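Local coordinates for Xaa-Pro Dipeptidase (Alteromonas macleodii, PDB 2QS8), which probably hydrolyses dipeptides as a metal-dependent carboxypeptidase of the amidohydrolase superfamily, and here holds a magnesium ion and a methionine in its TIM-barrel active site, at residues Q212-Q215 / E216-D219; V182-R185 / Y186-A190. All coordinates share one frame; numbering follows the deposited sequence.

In the fold
Interactions 1 and 2 sit at opposite ends of two successive helices that flank strand 192-196: residues 182-190 close helix 175-188 just before the strand, and residues 212-219 open helix 215-227 after it. Their nearest atoms are about 7 Å apart, without touching. Interaction 1 is an N-terminal capping box, interaction 2 a C-terminal Schellman motif. Both are partly buried, and each includes a glutamine-aspartate bond across one helical turn, but interaction 2 adds an arginine-aspartate salt bridge. Subunit contacts tie them together: Glu217 of interaction 1 forms a salt bridge with Arg183 of a neighbouring subunit, a residue belonging to interaction 2 in that copy.

Interaction 1 of 2, residues Q212-Q215 / E216-D219; sequences QFTQ and EEVD
Thr214 OG1 is held by two partners: the backbone Glu217 N donates to it at 2.9 Å, and a water at the same distance links it to Glu216 OE1, while Glu216 OE2 is hydrogen-bonded to Tyr176 OH of the second subunit. In return, Thr214 N reaches Glu217 OE1 (2.9 Å, 163° at the hydrogen) on the anti side, somewhat out of the carboxylate plane, completing a capping box in which Thr214 is the N-cap. OG1 stands between its own backbone N and carbonyl carbon (chi1 68°), facing the first turn, while CG2 lies 3.3 Å from Glu217 OE1. Glu217 OE1 also forms a salt bridge with Arg183 of the second subunit, and OE2 accepts from Gly174 N. The bent chain of Gln215 turns its amide back over the turn, so that NE2 donates to Arg244 O and to Asp219 OD1, the latter at 2.9 Å from above the carboxylate plane, with OD1 close to the amide plane. The Phe213 ring presents its edge to Val218 N, and CD2 lies 3.9 Å from Glu217 CB. Phe213 and Val218 rest on Ile195 of strand 192-196, while Gln215, Val218 and Asp219 pack against Ala248 of helix 239-248.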
ATOM      1  N   GLN A 212       5.694 -15.049  12.347  1.00 19.13           N
ATOM      2  CA  GLN A 212       5.283 -14.610  11.007  1.00 18.87           C
ATOM      3  C   GLN A 212       4.354 -13.388  10.945  1.00 20.34           C
ATOM      4  O   GLN A 212       3.866 -13.015   9.882  1.00 21.08           O
ATOM      5  CB  GLN A 212       4.683 -15.790  10.237  1.00 18.31           C
ATOM      6  CG  GLN A 212       5.619 -16.993  10.207  1.00 16.04           C
ATOM      7  CD  GLN A 212       5.142 -18.099   9.295  1.00 18.25           C
ATOM      8  OE1 GLN A 212       3.938 -18.268   9.086  1.00 18.22           O
ATOM      9  NE2 GLN A 212       6.085 -18.876   8.761  1.00 14.92           N
ATOM     10  N   PHE A 213       4.123 -12.768  12.091  1.00 19.58           N
ATOM     11  CA  PHE A 213       3.324 -11.552  12.173  1.00 20.90           C
ATOM     12  C   PHE A 213       4.160 -10.577  12.993  1.00 21.06           C
ATOM     13  O   PHE A 213       4.749 -10.961  14.010  1.00 21.20           O
ATOM     14  CB  PHE A 213       1.990 -11.797  12.887  1.00 20.85           C
ATOM     15  CG  PHE A 213       0.830 -12.098  11.964  1.00 20.84           C
ATOM     16  CD1 PHE A 213       0.736 -13.318  11.302  1.00 20.34           C
ATOM     17  CD2 PHE A 213      -0.169 -11.153  11.767  1.00 20.80           C
ATOM     18  CE1 PHE A 213      -0.344 -13.595  10.457  1.00 21.81           C
ATOM     19  CE2 PHE A 213      -1.256 -11.417  10.920  1.00 22.99           C
ATOM     20  CZ  PHE A 213      -1.342 -12.641  10.265  1.00 22.06           C
ATOM     21  N   THR A 214       4.236  -9.330  12.554  1.00 19.41           N
ATOM     22  CA  THR A 214       4.979  -8.317  13.301  1.00 20.20           C
ATOM     23  C   THR A 214       4.009  -7.877  14.404  1.00 20.15           C
ATOM     24  O   THR A 214       2.815  -8.168  14.333  1.00 19.53           O
ATOM     25  CB  THR A 214       5.310  -7.100  12.425  1.00 19.16           C
ATOM     26  OG1 THR A 214       4.091  -6.430  12.109  1.00 18.50           O
ATOM     27  CG2 THR A 214       6.006  -7.523  11.107  1.00 19.56           C
ATOM     28  N   GLN A 215       4.504  -7.178  15.424  1.00 22.31           N
ATOM     29  CA  GLN A 215       3.630  -6.746  16.505  1.00 22.61           C
ATOM     30  C   GLN A 215       2.577  -5.803  15.920  1.00 23.80           C
ATOM     31  O   GLN A 215       1.399  -5.870  16.271  1.00 23.67           O
ATOM     32  CB  GLN A 215       4.422  -6.047  17.607  1.00 24.78           C
ATOM     33  CG  GLN A 215       3.591  -5.765  18.848  1.00 23.47           C
ATOM     34  CD  GLN A 215       3.083  -7.045  19.501  1.00 24.88           C
ATOM     35  OE1 GLN A 215       3.865  -7.884  19.967  1.00 26.19           O
ATOM     36  NE2 GLN A 215       1.764  -7.202  19.541  1.00 27.61           N
ATOM     37  N   GLU A 216       3.009  -4.926  15.022  1.00 23.41           N
ATOM     38  CA  GLU A 216       2.096  -3.992  14.367  1.00 25.30           C
ATOM     39  C   GLU A 216       1.001  -4.742  13.584  1.00 24.55           C
ATOM     40  O   GLU A 216      -0.165  -4.354  13.604  1.00 24.44           O
ATOM     41  CB  GLU A 216       2.885  -3.090  13.417  1.00 27.86           C
ATOM     42  CG  GLU A 216       2.050  -2.209  12.505  1.00 33.42           C
ATOM     43  CD  GLU A 216       2.915  -1.401  11.530  1.00 37.76           C
ATOM     44  OE1 GLU A 216       3.782  -1.998  10.854  1.00 40.14           O
ATOM     45  OE2 GLU A 216       2.727  -0.168  11.435  1.00 39.35           O
ATOM     46  N   GLU A 217       1.379  -5.812  12.897  1.00 23.29           N
ATOM     47  CA  GLU A 217       0.421  -6.582  12.126  1.00 23.41           C
ATOM     48  C   GLU A 217      -0.585  -7.341  13.004  1.00 21.62           C
ATOM     49  O   GLU A 217      -1.778  -7.340  12.712  1.00 21.72           O
ATOM     50  CB  GLU A 217       1.143  -7.560  11.181  1.00 23.90           C
ATOM     51  CG  GLU A 217       2.018  -6.884  10.121  1.00 24.76           C
ATOM     52  CD  GLU A 217       2.834  -7.871   9.287  1.00 25.21           C
ATOM     53  OE1 GLU A 217       3.301  -8.896   9.819  1.00 23.90           O
ATOM     54  OE2 GLU A 217       3.030  -7.604   8.088  1.00 27.47           O
ATOM     55  N   VAL A 218      -0.128  -7.980  14.074  1.00 20.35           N
ATOM     56  CA  VAL A 218      -1.067  -8.705  14.918  1.00 20.29           C
ATOM     57  C   VAL A 218      -1.912  -7.737  15.742  1.00 19.81           C
ATOM     58  O   VAL A 218      -3.063  -8.035  16.056  1.00 19.35           O
ATOM     59  CB  VAL A 218      -0.359  -9.767  15.829  1.00 21.18           C
ATOM     60  CG1 VAL A 218       0.659  -9.116  16.748  1.00 20.63           C
ATOM     61  CG2 VAL A 218      -1.401 -10.513  16.635  1.00 23.60           C
ATOM     62  N   ASP A 219      -1.366  -6.572  16.078  1.00 20.73           N
ATOM     63  CA  ASP A 219      -2.156  -5.579  16.812  1.00 21.95           C
ATOM     64  C   ASP A 219      -3.317  -5.187  15.885  1.00 22.46           C
ATOM     65  O   ASP A 219      -4.462  -5.055  16.320  1.00 23.11           O
ATOM     66  CB  ASP A 219      -1.336  -4.316  17.147  1.00 21.85           C
ATOM     67  CG  ASP A 219      -0.360  -4.524  18.305  1.00 25.08           C
ATOM     68  OD1 ASP A 219      -0.540  -5.489  19.070  1.00 24.33           O
ATOM     69  OD2 ASP A 219       0.583  -3.719  18.459  1.00 27.04           O
TER
HETATM   70  O   HOH W   1       4.250  -4.575   9.919  1.00 30.75           O

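Interaction 2 of 2, residues V182-R185 / Y186-A190; sequences VRQR and YKDGA
With Gln184 CG anti to the backbone N (chi1 -176°) and the chain bent at chi2, the amide folds toward Asp188, whose own CG lies beside its backbone N; the two residues lie one turn apart at the C-terminal end of helix 175-188, which ends in a Schellman motif. Gln184 NE2 donates to Asp188 OD1 at 3.1 Å, approaching from above the carboxylate plane, and it also bonds Tyr162 OH of the third subunit. The other carboxylate oxygen takes the salt bridge: Arg185 NH1 meets Asp188 OD2 at 2.9 Å, nearly along the C-O axis, but the N-H...O angle is a bent 131°, with OD2 tilted out of the guanidinium plane. The two side chains run side by side, and Gln184 CB lies over one face of the guanidinium, offset toward its rim. Arg185 NH2 donates to Glu168 O, which gives the group a second fixed point. At the helix end Gly189 has positive phi (110°), and Ala190 N turns back to Arg185 O at 2.9 Å, while the bond from Gly189 N to Tyr186 O is weak. Ala190 and Asp188 both touch Ile121 of helix 119-128. Lys187 NZ forms a salt bridge with Asp152 and a hydrogen bond with Thr154 OG1, both of the third subunit, and binds a water at 2.8 Å, which in turn donates to Gln184 OE1 at 2.7 Å.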
ATOM      1  N   VAL A 182      -9.155  -8.977   7.344  1.00 17.98           N
ATOM      2  CA  VAL A 182     -10.111  -9.210   8.415  1.00 16.63           C
ATOM      3  C   VAL A 182     -11.508  -8.831   7.917  1.00 15.11           C
ATOM      4  O   VAL A 182     -12.457  -9.575   8.096  1.00 17.02           O
ATOM      5  CB  VAL A 182      -9.764  -8.382   9.673  1.00 17.35           C
ATOM      6  CG1 VAL A 182     -10.903  -8.434  10.680  1.00 15.00           C
ATOM      7  CG2 VAL A 182      -8.496  -8.924  10.301  1.00 17.16           C
ATOM      8  N   ARG A 183     -11.619  -7.670   7.285  1.00 16.09           N
ATOM      9  CA  ARG A 183     -12.894  -7.231   6.754  1.00 16.59           C
ATOM     10  C   ARG A 183     -13.437  -8.192   5.690  1.00 17.44           C
ATOM     11  O   ARG A 183     -14.653  -8.378   5.589  1.00 18.62           O
ATOM     12  CB  ARG A 183     -12.769  -5.808   6.208  1.00 16.68           C
ATOM     13  CG  ARG A 183     -12.715  -4.751   7.325  1.00 16.59           C
ATOM     14  CD  ARG A 183     -12.341  -3.365   6.814  1.00 15.00           C
ATOM     15  NE  ARG A 183     -12.399  -2.351   7.863  1.00 15.78           N
ATOM     16  CZ  ARG A 183     -11.623  -1.270   7.897  1.00 14.44           C
ATOM     17  NH1 ARG A 183     -10.725  -1.055   6.940  1.00 14.38           N
ATOM     18  NH2 ARG A 183     -11.734  -0.403   8.883  1.00 14.93           N
ATOM     19  N   GLN A 184     -12.543  -8.818   4.913  1.00 16.88           N
ATOM     20  CA  GLN A 184     -12.979  -9.769   3.892  1.00 16.28           C
ATOM     21  C   GLN A 184     -13.643 -10.978   4.549  1.00 17.09           C
ATOM     22  O   GLN A 184     -14.608 -11.529   4.023  1.00 17.03           O
ATOM     23  CB  GLN A 184     -11.795 -10.256   3.046  1.00 18.90           C
ATOM     24  CG  GLN A 184     -12.197 -11.165   1.902  1.00 16.90           C
ATOM     25  CD  GLN A 184     -13.130 -10.471   0.925  1.00 21.17           C
ATOM     26  OE1 GLN A 184     -12.949  -9.294   0.610  1.00 21.98           O
ATOM     27  NE2 GLN A 184     -14.128 -11.202   0.431  1.00 19.64           N
ATOM     28  N   ARG A 185     -13.115 -11.393   5.697  1.00 15.95           N
ATOM     29  CA  ARG A 185     -13.702 -12.529   6.397  1.00 17.62           C
ATOM     30  C   ARG A 185     -15.092 -12.130   6.902  1.00 17.02           C
ATOM     31  O   ARG A 185     -16.013 -12.939   6.898  1.00 16.78           O
ATOM     32  CB  ARG A 185     -12.788 -12.981   7.539  1.00 18.80           C
ATOM     33  CG  ARG A 185     -12.098 -14.324   7.273  1.00 21.30           C
ATOM     34  CD  ARG A 185     -11.906 -14.597   5.775  1.00 22.97           C
ATOM     35  NE  ARG A 185     -10.750 -13.904   5.242  1.00 22.34           N
ATOM     36  CZ  ARG A 185     -10.473 -13.760   3.954  1.00 21.50           C
ATOM     37  NH1 ARG A 185     -11.268 -14.256   3.021  1.00 20.47           N
ATOM     38  NH2 ARG A 185      -9.378 -13.104   3.604  1.00 22.46           N
ATOM     39  N   TYR A 186     -15.230 -10.881   7.331  1.00 15.98           N
ATOM     40  CA  TYR A 186     -16.526 -10.380   7.775  1.00 17.18           C
ATOM     41  C   TYR A 186     -17.473 -10.410   6.561  1.00 16.79           C
ATOM     42  O   TYR A 186     -18.642 -10.786   6.663  1.00 16.48           O
ATOM     43  CB  TYR A 186     -16.396  -8.928   8.267  1.00 16.71           C
ATOM     44  CG  TYR A 186     -17.685  -8.149   8.256  1.00 15.93           C
ATOM     45  CD1 TYR A 186     -18.703  -8.415   9.180  1.00 17.32           C
ATOM     46  CD2 TYR A 186     -17.900  -7.146   7.315  1.00 18.09           C
ATOM     47  CE1 TYR A 186     -19.903  -7.696   9.161  1.00 18.03           C
ATOM     48  CE2 TYR A 186     -19.089  -6.422   7.286  1.00 19.01           C
ATOM     49  CZ  TYR A 186     -20.086  -6.699   8.212  1.00 19.56           C
ATOM     50  OH  TYR A 186     -21.249  -5.971   8.188  1.00 21.31           O
ATOM     51  N   LYS A 187     -16.930 -10.016   5.416  1.00 17.02           N
ATOM     52  CA  LYS A 187     -17.692  -9.963   4.180  1.00 16.57           C
ATOM     53  C   LYS A 187     -18.129 -11.358   3.750  1.00 16.11           C
ATOM     54  O   LYS A 187     -19.255 -11.526   3.314  1.00 18.52           O
ATOM     55  CB  LYS A 187     -16.852  -9.290   3.081  1.00 17.51           C
ATOM     56  CG  LYS A 187     -17.566  -9.012   1.757  1.00 15.00           C
ATOM     57  CD  LYS A 187     -16.659  -8.181   0.828  1.00 14.99           C
ATOM     58  CE  LYS A 187     -17.303  -7.969  -0.534  1.00 15.29           C
ATOM     59  NZ  LYS A 187     -16.582  -6.941  -1.312  1.00 14.37           N
ATOM     60  N   ASP A 188     -17.251 -12.351   3.892  1.00 16.59           N
ATOM     61  CA  ASP A 188     -17.589 -13.715   3.506  1.00 18.40           C
ATOM     62  C   ASP A 188     -18.654 -14.329   4.424  1.00 20.79           C
ATOM     63  O   ASP A 188     -19.318 -15.289   4.042  1.00 19.98           O
ATOM     64  CB  ASP A 188     -16.355 -14.619   3.522  1.00 19.88           C
ATOM     65  CG  ASP A 188     -15.304 -14.210   2.500  1.00 23.78           C
ATOM     66  OD1 ASP A 188     -15.663 -13.685   1.422  1.00 23.70           O
ATOM     67  OD2 ASP A 188     -14.113 -14.438   2.776  1.00 22.97           O
ATOM     68  N   GLY A 189     -18.799 -13.773   5.627  1.00 20.17           N
ATOM     69  CA  GLY A 189     -19.777 -14.280   6.575  1.00 19.14           C
ATOM     70  C   GLY A 189     -19.193 -14.981   7.798  1.00 18.21           C
ATOM     71  O   GLY A 189     -19.915 -15.672   8.502  1.00 18.88           O
ATOM     72  N   ALA A 190     -17.900 -14.806   8.064  1.00 17.81           N
ATOM     73  CA  ALA A 190     -17.262 -15.454   9.219  1.00 18.74           C
ATOM     74  C   ALA A 190     -17.695 -14.895  10.585  1.00 20.00           C
ATOM     75  O   ALA A 190     -18.036 -13.717  10.702  1.00 19.85           O
ATOM     76  CB  ALA A 190     -15.750 -15.357   9.091  1.00 17.76           C
TER
HETATM   77  O   HOH W   2     -13.826  -7.583  -1.300  1.00 27.32           O